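Local structure of FAD-binding PCMH-type domain-containing protein (Gibberella zeae, 6YJO) at residues Y291-R294 against A295-N298; A354-R357 against N358-K361; V437-R440 against F441-V445. The protein binds FAD through covalent links and probably acts as an oxidoreductase of the oxygen-dependent FAD-linked family. All coordinates share one frame; numbering follows the deposited sequence.

All three contacts are local, made by residues a few positions apart. Contacts 1 and 2 start helices that follow strands of the same antiparallel sheet, helix 294-308 after strand 283-290 and helix 357-371 after strand 346-352, and each has a threonine N-cap. Contact 1 is at the surface and mostly polar; contact 2 is partly buried and adds a capping box and an apolar pair. Contact 3 is the buried one, inside helix 431-446; its ring packs between that sheet and helix 357-371, the helix whose start is contact 2. Contacts 2 and 3 touch, Gln359 CG lying 3.8 Å from Val445 O, whereas contact 1 is about 22 Å from contact 2 at the nearest atoms.

Contact 1: residues Y291-R294 against A295-N298; sequences YGTR and ANLN
Thr293 and Asn296 meet through two hydrogen bonds that share one hydroxyl. Thr293 OG1 accepts from Asn296 N at 3.2 Å and donates to Asn296 OD1 at 2.8 Å. The second bond approaches from above the amide, 57° out of the carbonyl plane, so it does not lie on a lone pair of OD1. With chi1 at 70°, OG1 sits between the backbone N and the carbonyl carbon, a rotation that turns it to the first turn of the helix. This is the geometry of an N-cap: Thr293 ends the loop after strand 283-290 and binds a backbone N-H at the start of helix 294-308. Backbone bonds continue the turn, Leu297 N to Thr293 O at 2.9 Å and Asn298 N to Arg294 O at 2.9 Å. A bond between side chains also spans Arg294 and Asn298, four residues apart: Arg294 NE donates to Asn298 OD1 at 2.9 Å. It is nearly straight and lies in the guanidinium plane, although the guanidinium and amide planes are turned 72° apart. Apolar contact is slight: Leu297 CD2 comes within 4.2 Å of Arg294 CD, and the Leu297 side chain also touches Leu273 and Tyr290, on strands 273-280 and 283-290.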
loop_
_atom_site.group_PDB
_atom_site.type_symbol
_atom_site.label_atom_id
_atom_site.label_comp_id
_atom_site.label_asym_id
_atom_site.label_seq_id
_atom_site.Cartn_x
_atom_site.Cartn_y
_atom_site.Cartn_z
ATOM N N TYR A 291 8.893 18.782 6.234
ATOM C CA TYR A 291 9.432 19.469 5.062
ATOM C C TYR A 291 9.630 20.934 5.431
ATOM O O TYR A 291 8.766 21.790 5.222
ATOM C CB TYR A 291 8.515 19.272 3.861
ATOM C CG TYR A 291 8.389 17.808 3.509
ATOM C CD1 TYR A 291 9.455 17.122 2.936
ATOM C CD2 TYR A 291 7.226 17.099 3.784
ATOM C CE1 TYR A 291 9.359 15.782 2.631
ATOM C CE2 TYR A 291 7.122 15.755 3.481
ATOM C CZ TYR A 291 8.191 15.103 2.904
ATOM O OH TYR A 291 8.097 13.761 2.598
ATOM N N GLY A 292 10.802 21.210 5.988
ATOM C CA GLY A 292 11.108 22.519 6.521
ATOM C C GLY A 292 12.374 22.447 7.353
ATOM O O GLY A 292 13.076 21.432 7.359
ATOM N N THR A 293 12.642 23.539 8.065
ATOM C CA THR A 293 13.869 23.648 8.840
ATOM C C THR A 293 13.710 22.988 10.209
ATOM O O THR A 293 12.600 22.766 10.701
ATOM C CB THR A 293 14.267 25.115 9.016
ATOM O OG1 THR A 293 13.339 25.767 9.890
ATOM C CG2 THR A 293 14.281 25.831 7.671
ATOM N N ARG A 294 14.851 22.670 10.826
ATOM C CA ARG A 294 14.825 22.083 12.163
ATOM C C ARG A 294 14.101 22.995 13.144
ATOM O O ARG A 294 13.219 22.549 13.890
ATOM C CB ARG A 294 16.250 21.800 12.647
ATOM C CG ARG A 294 16.351 21.427 14.133
ATOM C CD ARG A 294 15.505 20.198 14.473
ATOM N NE ARG A 294 15.405 19.976 15.914
ATOM C CZ ARG A 294 16.310 19.331 16.643
ATOM N NH1 ARG A 294 17.404 18.838 16.079
ATOM N NH2 ARG A 294 16.122 19.180 17.948
ATOM N N ALA A 295 14.461 24.283 13.152
ATOM C CA ALA A 295 13.857 25.219 14.091
ATOM C C ALA A 295 12.351 25.328 13.888
ATOM O O ALA A 295 11.611 25.548 14.855
ATOM C CB ALA A 295 14.515 26.590 13.956
ATOM N N ASN A 296 11.873 25.179 12.651
ATOM C CA ASN A 296 10.430 25.190 12.429
ATOM C C ASN A 296 9.789 23.896 12.906
ATOM O O ASN A 296 8.691 23.918 13.474
ATOM C CB ASN A 296 10.114 25.421 10.951
ATOM C CG ASN A 296 10.351 26.854 10.519
ATOM O OD1 ASN A 296 10.923 27.101 9.459
ATOM N ND2 ASN A 296 9.909 27.808 11.339
ATOM N N LEU A 297 10.454 22.760 12.678
ATOM C CA LEU A 297 9.982 21.500 13.246
ATOM C C LEU A 297 9.838 21.616 14.757
ATOM O O LEU A 297 8.857 21.136 15.336
ATOM C CB LEU A 297 10.950 20.370 12.882
ATOM C CG LEU A 297 10.799 19.030 13.611
ATOM C CD1 LEU A 297 9.541 18.305 13.164
ATOM C CD2 LEU A 297 12.029 18.162 13.389
ATOM N N ASN A 298 10.806 22.259 15.411
ATOM C CA ASN A 298 10.755 22.414 16.861
ATOM C C ASN A 298 9.485 23.133 17.303
ATOM O O ASN A 298 8.869 22.756 18.307
ATOM C CB ASN A 298 11.997 23.164 17.342
ATOM C CG ASN A 298 13.253 22.313 17.268
ATOM O OD1 ASN A 298 13.193 21.089 17.401
ATOM N ND2 ASN A 298 14.396 22.954 17.054
#

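Contact 2: residues A354-R357 against N358-K361; sequences ALTR and NQVK
Gln359 folds back over Thr356, and each step of its side chain passes the threonine hydroxyl. CB of Gln359 is 3.4 Å from Thr356 OG1. CG keeps a similar spacing, since at chi1 -84° it lies beside the backbone N and anti to the carbonyl carbon, which turns the chain back to the loop. CD of Gln359 comes within 3.2 Å of the same OG1. At the tip, Gln359 OE1 accepts from Thr356 N at 2.9 Å in a nearly straight bond (173°), the donor standing 51° out of the amide plane and therefore not on a lone pair. The amide also reaches the methyl, OE1 of Gln359 being 3.6 Å from Thr356 CG2, while NE2 stays 3.5 Å from Thr356 OG1.

The reciprocal bond runs from Gln359 N to Thr356 OG1 at 3.2 Å, and together the two define a capping box. Backbone bonds carry the turn on, with Val360 N at 3.0 Å from Thr356 O. Beside the box, CB of Leu355, the residue before the N-cap, packs on Val360 CG2 at 3.5 Å, forming a hydrophobic staple.

Around this helix start, Leu355 leans on Leu417 and Trp419 of strand 417-423, while Val360 meets Leu259 and Leu260 of helix 252-268. Arg357 forms a salt bridge with Glu257 of that same helix, and Gln359 touches Thr448 and Met449 of a loop.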
loop_
_atom_site.group_PDB
_atom_site.type_symbol
_atom_site.label_atom_id
_atom_site.label_comp_id
_atom_site.label_asym_id
_atom_site.label_seq_id
_atom_site.Cartn_x
_atom_site.Cartn_y
_atom_site.Cartn_z
ATOM N N ALA A 354 -10.630 9.090 15.554
ATOM C CA ALA A 354 -10.180 9.364 16.913
ATOM C C ALA A 354 -10.769 8.371 17.906
ATOM O O ALA A 354 -11.990 8.283 18.064
ATOM C CB ALA A 354 -10.579 10.790 17.295
ATOM N N LEU A 355 -9.899 7.613 18.573
ATOM C CA LEU A 355 -10.340 6.707 19.627
ATOM C C LEU A 355 -10.793 7.486 20.861
ATOM O O LEU A 355 -10.276 8.563 21.169
ATOM C CB LEU A 355 -9.217 5.744 20.017
ATOM C CG LEU A 355 -9.034 4.472 19.187
ATOM C CD1 LEU A 355 -8.577 4.780 17.765
ATOM C CD2 LEU A 355 -8.047 3.542 19.890
ATOM N N THR A 356 -11.764 6.919 21.575
ATOM C CA THR A 356 -12.210 7.461 22.850
ATOM C C THR A 356 -11.214 7.104 23.949
ATOM O O THR A 356 -10.379 6.213 23.791
ATOM C CB THR A 356 -13.592 6.914 23.211
ATOM O OG1 THR A 356 -13.491 5.513 23.485
ATOM C CG2 THR A 356 -14.571 7.137 22.073
ATOM N N ARG A 357 -11.319 7.810 25.081
ATOM C CA ARG A 357 -10.455 7.515 26.222
ATOM C C ARG A 357 -10.469 6.028 26.549
ATOM O O ARG A 357 -9.417 5.412 26.745
ATOM C CB ARG A 357 -10.889 8.329 27.445
ATOM C CG ARG A 357 -10.161 7.921 28.726
ATOM C CD ARG A 357 -10.084 9.048 29.748
ATOM N NE ARG A 357 -9.184 10.117 29.319
ATOM C CZ ARG A 357 -7.870 10.134 29.536
ATOM N NH1 ARG A 357 -7.275 9.138 30.183
ATOM N NH2 ARG A 357 -7.141 11.156 29.102
ATOM N N ASN A 358 -11.662 5.432 26.603
ATOM C CA ASN A 358 -11.794 4.037 27.006
ATOM C C ASN A 358 -11.325 3.074 25.924
ATOM O O ASN A 358 -10.898 1.960 26.250
ATOM C CB ASN A 358 -13.248 3.740 27.380
ATOM C CG ASN A 358 -13.787 4.703 28.426
ATOM O OD1 ASN A 358 -14.722 5.458 28.165
ATOM N ND2 ASN A 358 -13.190 4.681 29.617
ATOM N N GLN A 359 -11.385 3.480 24.654
ATOM C CA GLN A 359 -10.848 2.649 23.582
ATOM C C GLN A 359 -9.327 2.609 23.635
ATOM O O GLN A 359 -8.724 1.543 23.462
ATOM C CB GLN A 359 -11.338 3.170 22.231
ATOM C CG GLN A 359 -12.709 2.649 21.857
ATOM C CD GLN A 359 -13.482 3.608 20.971
ATOM O OE1 GLN A 359 -12.908 4.500 20.357
ATOM N NE2 GLN A 359 -14.805 3.440 20.926
ATOM N N VAL A 360 -8.687 3.756 23.885
ATOM C CA VAL A 360 -7.234 3.782 24.014
ATOM C C VAL A 360 -6.793 2.992 25.240
ATOM O O VAL A 360 -5.702 2.412 25.249
ATOM C CB VAL A 360 -6.719 5.236 24.068
ATOM C CG1 VAL A 360 -5.195 5.267 24.079
ATOM C CG2 VAL A 360 -7.251 6.036 22.888
ATOM N N LYS A 361 -7.627 2.944 26.285
ATOM C CA LYS A 361 -7.272 2.188 27.483
ATOM C C LYS A 361 -7.358 0.686 27.231
ATOM O O LYS A 361 -6.537 -0.079 27.749
ATOM C CB LYS A 361 -8.170 2.604 28.655
ATOM C CG LYS A 361 -7.851 3.992 29.203
ATOM C CD LYS A 361 -8.976 4.566 30.065
ATOM C CE LYS A 361 -9.069 3.906 31.438
ATOM N NZ LYS A 361 -10.089 4.567 32.307
#

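Contact 3: residues V437-R440 against F441-V445; sequences VLKR and FRDSV
The ring of Phe441 carries the carbonyl oxygen of Val437 over one face, 3.3 Å above the ring plane and shifted to the rim. Val437 CG2 meets the outer end of the ring, 3.7 Å from Phe441 CZ; the two side chains lie side by side and point the same way. Leu438 CD2 reaches Phe441 CD2 more loosely, at 4.3 Å. Beyond the two segments, the ring makes an edge-to-face stack with Trp380 and touches Leu367 and Phe421, which places it between helix 357-371 and strands 380-386 and 417-423 of the seven-stranded sheet.

A second flat group, the guanidinium of Arg442, meets Lys439 obliquely, NH1 being 3.9 Å from Lys439 CA. Its charge is paired by a salt bridge to Asp462.

N-H groups bind carbonyls four residues back, as in Phe441 N to Val437 O at 3.0 Å and Asp443 N to Lys439 O at 2.8 Å, an alpha-helical pattern. On the outer side Lys439 crosses Asp443: its CG, beside the carbonyl carbon at chi1 -176°, is 3.3 Å from Asp443 OD2, while its NZ makes a long salt bridge of 3.9 Å to that oxygen.

The chemistry thus divides: the buried part combines the Phe441 packing, where Val437 O both accepts a backbone bond and lies on a ring, with a charged Arg442 paired to Asp462, while the long pairing of exposed Lys439 with Asp443 probably contributes little.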
loop_
_atom_site.group_PDB
_atom_site.type_symbol
_atom_site.label_atom_id
_atom_site.label_comp_id
_atom_site.label_asym_id
_atom_site.label_seq_id
_atom_site.Cartn_x
_atom_site.Cartn_y
_atom_site.Cartn_z
ATOM N N VAL A 437 -2.518 -13.083 18.043
ATOM C CA VAL A 437 -2.013 -11.936 18.792
ATOM C C VAL A 437 -2.320 -10.635 18.060
ATOM O O VAL A 437 -2.721 -9.644 18.680
ATOM C CB VAL A 437 -0.507 -12.109 19.065
ATOM C CG1 VAL A 437 0.300 -12.048 17.765
ATOM C CG2 VAL A 437 -0.027 -11.074 20.070
ATOM N N LEU A 438 -2.149 -10.612 16.735
ATOM C CA LEU A 438 -2.463 -9.398 15.986
ATOM C C LEU A 438 -3.962 -9.114 15.991
ATOM O O LEU A 438 -4.378 -7.954 16.083
ATOM C CB LEU A 438 -1.941 -9.499 14.551
ATOM C CG LEU A 438 -0.425 -9.416 14.321
ATOM C CD1 LEU A 438 -0.131 -9.059 12.870
ATOM C CD2 LEU A 438 0.248 -8.421 15.260
ATOM N N LYS A 439 -4.790 -10.157 15.889
ATOM C CA LYS A 439 -6.234 -9.953 15.948
ATOM C C LYS A 439 -6.666 -9.480 17.330
ATOM O O LYS A 439 -7.544 -8.617 17.451
ATOM C CB LYS A 439 -6.964 -11.244 15.570
ATOM C CG LYS A 439 -8.487 -11.111 15.499
ATOM C CD LYS A 439 -9.124 -12.364 14.902
ATOM C CE LYS A 439 -10.647 -12.315 14.947
ATOM N NZ LYS A 439 -11.210 -13.172 16.030
ATOM N N ARG A 440 -6.066 -10.037 18.385
ATOM C CA ARG A 440 -6.371 -9.579 19.737
ATOM C C ARG A 440 -6.029 -8.102 19.904
ATOM O O ARG A 440 -6.763 -7.361 20.569
ATOM C CB ARG A 440 -5.618 -10.438 20.755
ATOM C CG ARG A 440 -5.588 -9.873 22.165
ATOM C CD ARG A 440 -5.108 -10.908 23.178
ATOM N NE ARG A 440 -3.954 -11.665 22.690
ATOM C CZ ARG A 440 -3.883 -12.993 22.609
ATOM N NH1 ARG A 440 -4.893 -13.761 23.000
ATOM N NH2 ARG A 440 -2.779 -13.560 22.144
ATOM N N PHE A 441 -4.922 -7.654 19.308
ATOM C CA PHE A 441 -4.600 -6.231 19.335
ATOM C C PHE A 441 -5.629 -5.427 18.550
ATOM O O PHE A 441 -6.171 -4.433 19.048
ATOM C CB PHE A 441 -3.199 -5.989 18.764
ATOM C CG PHE A 441 -2.081 -6.544 19.605
ATOM C CD1 PHE A 441 -2.272 -6.864 20.940
ATOM C CD2 PHE A 441 -0.824 -6.734 19.052
ATOM C CE1 PHE A 441 -1.235 -7.367 21.703
ATOM C CE2 PHE A 441 0.212 -7.236 19.808
ATOM C CZ PHE A 441 0.007 -7.554 21.136
ATOM N N ARG A 442 -5.902 -5.842 17.311
ATOM C CA ARG A 442 -6.832 -5.100 16.464
ATOM C C ARG A 442 -8.215 -5.008 17.100
ATOM O O ARG A 442 -8.834 -3.937 17.104
ATOM C CB ARG A 442 -6.898 -5.756 15.080
ATOM C CG ARG A 442 -8.156 -5.454 14.278
ATOM C CD ARG A 442 -7.996 -5.844 12.808
ATOM N NE ARG A 442 -9.017 -6.795 12.369
ATOM C CZ ARG A 442 -8.843 -8.113 12.280
ATOM N NH1 ARG A 442 -7.678 -8.672 12.592
ATOM N NH2 ARG A 442 -9.844 -8.880 11.868
ATOM N N ASP A 443 -8.715 -6.113 17.656
ATOM C CA ASP A 443 -10.051 -6.095 18.245
ATOM C C ASP A 443 -10.111 -5.194 19.473
ATOM O O ASP A 443 -11.119 -4.518 19.702
ATOM C CB ASP A 443 -10.484 -7.512 18.610
ATOM C CG ASP A 443 -10.650 -8.397 17.395
ATOM O OD1 ASP A 443 -10.886 -7.855 16.295
ATOM O OD2 ASP A 443 -10.544 -9.633 17.537
ATOM N N SER A 444 -9.048 -5.184 20.283
ATOM C CA SER A 444 -9.017 -4.329 21.467
ATOM C C SER A 444 -9.310 -2.875 21.120
ATOM O O SER A 444 -9.781 -2.115 21.972
ATOM C CB SER A 444 -7.653 -4.436 22.151
ATOM O OG SER A 444 -6.659 -3.748 21.412
ATOM N N VAL A 445 -9.036 -2.472 19.878
ATOM C CA VAL A 445 -9.292 -1.104 19.442
ATOM C C VAL A 445 -10.753 -0.922 19.050
ATOM O O VAL A 445 -11.379 0.083 19.404
ATOM C CB VAL A 445 -8.350 -0.746 18.276
ATOM C CG1 VAL A 445 -8.813 0.531 17.595
ATOM C CG2 VAL A 445 -6.913 -0.620 18.761
#